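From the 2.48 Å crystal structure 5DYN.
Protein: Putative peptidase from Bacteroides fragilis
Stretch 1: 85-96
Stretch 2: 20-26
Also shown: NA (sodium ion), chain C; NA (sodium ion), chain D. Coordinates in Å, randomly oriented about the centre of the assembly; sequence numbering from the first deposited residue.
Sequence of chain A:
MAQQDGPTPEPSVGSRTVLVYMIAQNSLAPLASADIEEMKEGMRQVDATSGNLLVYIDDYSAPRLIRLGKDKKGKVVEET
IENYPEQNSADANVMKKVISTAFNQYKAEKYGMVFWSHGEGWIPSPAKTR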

# COMPACT_ATOMS: atom_id res chain seq x y z
N PRO A 85 0.70 -10.85 -24.71
CA PRO A 85 -0.70 -11.08 -25.10
C PRO A 85 -1.61 -10.62 -23.98
O PRO A 85 -1.13 -10.40 -22.87
CB PRO A 85 -0.76 -12.59 -25.28
CG PRO A 85 0.31 -13.11 -24.37
CD PRO A 85 1.42 -12.11 -24.47
N GLU A 86 -2.90 -10.47 -24.25
CA GLU A 86 -3.82 -10.07 -23.20
C GLU A 86 -3.84 -11.13 -22.11
O GLU A 86 -3.84 -12.33 -22.39
CB GLU A 86 -5.23 -9.82 -23.75
CG GLU A 86 -5.52 -8.36 -24.10
CD GLU A 86 -5.65 -7.45 -22.88
OE1 GLU A 86 -5.28 -7.85 -21.75
OE2 GLU A 86 -6.15 -6.32 -23.05
N GLN A 87 -3.85 -10.68 -20.86
CA GLN A 87 -3.66 -11.58 -19.74
C GLN A 87 -4.14 -10.94 -18.44
O GLN A 87 -4.26 -9.73 -18.35
CB GLN A 87 -2.19 -11.97 -19.61
CG GLN A 87 -1.27 -10.78 -19.39
CD GLN A 87 0.19 -11.13 -19.56
OE1 GLN A 87 0.54 -12.25 -19.91
NE2 GLN A 87 1.06 -10.16 -19.31
N ASN A 88 -4.41 -11.78 -17.45
CA ASN A 88 -4.74 -11.30 -16.12
C ASN A 88 -3.47 -10.87 -15.38
O ASN A 88 -2.70 -11.71 -14.92
CB ASN A 88 -5.48 -12.38 -15.33
CG ASN A 88 -5.72 -12.00 -13.89
OD1 ASN A 88 -5.74 -10.82 -13.53
ND2 ASN A 88 -5.90 -13.00 -13.04
N SER A 89 -3.26 -9.56 -15.28
CA SER A 89 -2.07 -9.03 -14.62
C SER A 89 -2.16 -9.15 -13.10
O SER A 89 -1.20 -8.86 -12.39
CB SER A 89 -1.85 -7.58 -15.03
OG SER A 89 -1.77 -7.47 -16.44
N ALA A 90 -3.33 -9.57 -12.61
CA ALA A 90 -3.53 -9.80 -11.19
C ALA A 90 -3.25 -11.25 -10.84
O ALA A 90 -3.51 -11.69 -9.72
CB ALA A 90 -4.94 -9.41 -10.78
N ASP A 91 -2.73 -12.00 -11.81
CA ASP A 91 -2.34 -13.38 -11.60
C ASP A 91 -0.88 -13.44 -11.15
O ASP A 91 -0.03 -12.72 -11.68
CB ASP A 91 -2.55 -14.21 -12.87
CG ASP A 91 -2.11 -15.65 -12.70
OD1 ASP A 91 -2.84 -16.41 -12.03
OD2 ASP A 91 -1.05 -16.03 -13.25
N ALA A 92 -0.59 -14.31 -10.18
CA ALA A 92 0.73 -14.36 -9.57
C ALA A 92 1.82 -14.76 -10.57
O ALA A 92 2.88 -14.14 -10.61
CB ALA A 92 0.73 -15.33 -8.39
N ASN A 93 1.55 -15.78 -11.37
CA ASN A 93 2.55 -16.26 -12.31
C ASN A 93 2.82 -15.25 -13.42
O ASN A 93 3.93 -15.17 -13.94
CB ASN A 93 2.13 -17.61 -12.89
CG ASN A 93 2.20 -18.72 -11.86
OD1 ASN A 93 3.01 -18.66 -10.93
ND2 ASN A 93 1.36 -19.73 -12.02
N VAL A 94 1.80 -14.48 -13.79
CA VAL A 94 1.98 -13.39 -14.74
C VAL A 94 2.88 -12.32 -14.13
O VAL A 94 3.80 -11.83 -14.78
CB VAL A 94 0.64 -12.76 -15.16
CG1 VAL A 94 0.88 -11.53 -16.02
CG2 VAL A 94 -0.22 -13.78 -15.90
N MET A 95 2.60 -11.97 -12.88
CA MET A 95 3.42 -10.99 -12.17
C MET A 95 4.85 -11.50 -12.00
O MET A 95 5.80 -10.73 -12.14
CB MET A 95 2.80 -10.66 -10.80
CG MET A 95 3.66 -9.75 -9.95
SD MET A 95 2.83 -9.14 -8.47
CE MET A 95 1.86 -7.80 -9.15
N LYS A 96 4.98 -12.79 -11.69
CA LYS A 96 6.29 -13.42 -11.57
C LYS A 96 7.12 -13.26 -12.83
O LYS A 96 8.29 -12.86 -12.77
CB LYS A 96 6.14 -14.91 -11.26
CG LYS A 96 6.00 -15.25 -9.79
CD LYS A 96 5.91 -16.76 -9.61
CE LYS A 96 5.63 -17.14 -8.17
NZ LYS A 96 5.50 -18.62 -8.02
NA NA C . -5.64 -7.87 -18.42
NA NA D . -5.44 -4.80 -20.96
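Stretch 2, residues 20-26: VYMIAQN

Stretch 2 enters as the last part of a strand, extended from V20 through M22, and runs on past I23 into a loop at A24, Q25 and N26. Stretch 1 is mostly loop: it is extended from P85 to N88, folds through a type I beta turn from N88 to D91, closed by D91 N to N88 O at 3.1 Å, and then enters a helix at A92. The two backbones run in broadly opposite senses. The CA atoms of S89 and I23 lie 6.1 Å apart, while further into the helix the CA atoms of M95 and Y21 are 8.5 Å apart, so a later residue of stretch 1 faces an earlier one of stretch 2. No backbone-to-backbone hydrogen bond joins them; side chains and two sodium ions bridge the gap.

Local bonds hold the turn and helix start in shape. N88 OD1 accepts from A90 N at 2.9 Å, the short asparagine side chain folding back on its own turn. D91 is the N-cap, and its OD2 accepts from V94 N at 3.3 Å and, weakly, from N93 N at 3.2 Å; aspartate is well suited to receive amide hydrogens that the first helical turn leaves without backbone partners.

The strand alternates: Y21 and I23 point toward stretch 1, whereas M22 points away. Of all the residues, Y21 has the most surface covered by the other stretch. Its chi1 is t, and its hydroxyl reaches the turn, where Y21 OH donates to S89 O at 2.8 Å, near the plane of the ring. Tyrosine thus combines a polar tip with a broad apolar face. Over one face lies the methyl of M95, with M95 CE 3.5 Å from the centroid of the Y21 ring and 13° off its normal, a CH-pi contact. The long, flexible methionine suits this place: its CB points sideways, yet its end comes nearer the strand.

I23 packs against the turn, its CD1 4.4 Å from A90 CB, 4.2 Å from A90 CA and 3.8 Å from S89 O; the aliphatic isoleucine suits this buried contact.

Beyond the strand, metal coordination takes over. Q25 OE1 binds both sodium ions, at 2.4 Å from NA of chain C and 2.5 Å from NA of chain D. Q87 O binds NA of chain C at 2.3 Å, and E86 OE2 binds NA of chain D at 2.7 Å. The amide oxygen of Q25, on a long side chain, and the anionic carboxylate of E86 are natural ligands for sodium.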

# COMPACT_ATOMS: atom_id res chain seq x y z
N VAL A 20 7.50 -0.40 -11.93
CA VAL A 20 6.17 0.10 -11.62
C VAL A 20 5.12 -0.82 -12.25
O VAL A 20 5.00 -0.89 -13.48
CB VAL A 20 5.96 1.54 -12.10
CG1 VAL A 20 4.55 2.01 -11.79
CG2 VAL A 20 6.98 2.46 -11.44
N TYR A 21 4.38 -1.53 -11.41
CA TYR A 21 3.43 -2.53 -11.87
C TYR A 21 2.01 -1.96 -11.89
O TYR A 21 1.39 -1.77 -10.84
CB TYR A 21 3.49 -3.77 -10.97
CG TYR A 21 2.92 -5.02 -11.61
CD1 TYR A 21 1.55 -5.26 -11.63
CD2 TYR A 21 3.75 -5.97 -12.18
CE1 TYR A 21 1.03 -6.40 -12.21
CE2 TYR A 21 3.24 -7.12 -12.77
CZ TYR A 21 1.88 -7.32 -12.78
OH TYR A 21 1.36 -8.46 -13.35
N MET A 22 1.50 -1.69 -13.08
CA MET A 22 0.20 -1.05 -13.22
C MET A 22 -0.90 -2.00 -13.68
O MET A 22 -1.02 -2.31 -14.86
CB MET A 22 0.29 0.13 -14.19
CG MET A 22 1.43 1.07 -13.90
SD MET A 22 1.27 2.59 -14.85
CE MET A 22 2.96 3.15 -14.81
N ILE A 23 -1.71 -2.45 -12.73
CA ILE A 23 -2.92 -3.19 -13.05
C ILE A 23 -4.02 -2.17 -13.33
O ILE A 23 -4.78 -1.80 -12.43
CB ILE A 23 -3.33 -4.14 -11.91
CG1 ILE A 23 -2.14 -5.02 -11.52
CG2 ILE A 23 -4.52 -4.99 -12.32
CD1 ILE A 23 -2.39 -5.90 -10.31
N ALA A 24 -4.07 -1.70 -14.57
CA ALA A 24 -4.92 -0.57 -14.92
C ALA A 24 -6.15 -0.96 -15.74
O ALA A 24 -6.87 -0.10 -16.23
CB ALA A 24 -4.11 0.47 -15.67
N GLN A 25 -6.39 -2.26 -15.88
CA GLN A 25 -7.55 -2.73 -16.63
C GLN A 25 -8.80 -2.63 -15.76
O GLN A 25 -9.41 -3.64 -15.39
CB GLN A 25 -7.34 -4.15 -17.13
CG GLN A 25 -8.36 -4.60 -18.17
CD GLN A 25 -7.96 -5.89 -18.84
OE1 GLN A 25 -6.85 -6.00 -19.37
NE2 GLN A 25 -8.85 -6.88 -18.82
N ASN A 26 -9.17 -1.40 -15.45
CA ASN A 26 -10.27 -1.13 -14.54
C ASN A 26 -10.71 0.32 -14.68
O ASN A 26 -10.44 0.96 -15.70
CB ASN A 26 -9.85 -1.42 -13.10
CG ASN A 26 -8.48 -0.87 -12.77
OD1 ASN A 26 -8.16 0.27 -13.10
ND2 ASN A 26 -7.65 -1.68 -12.12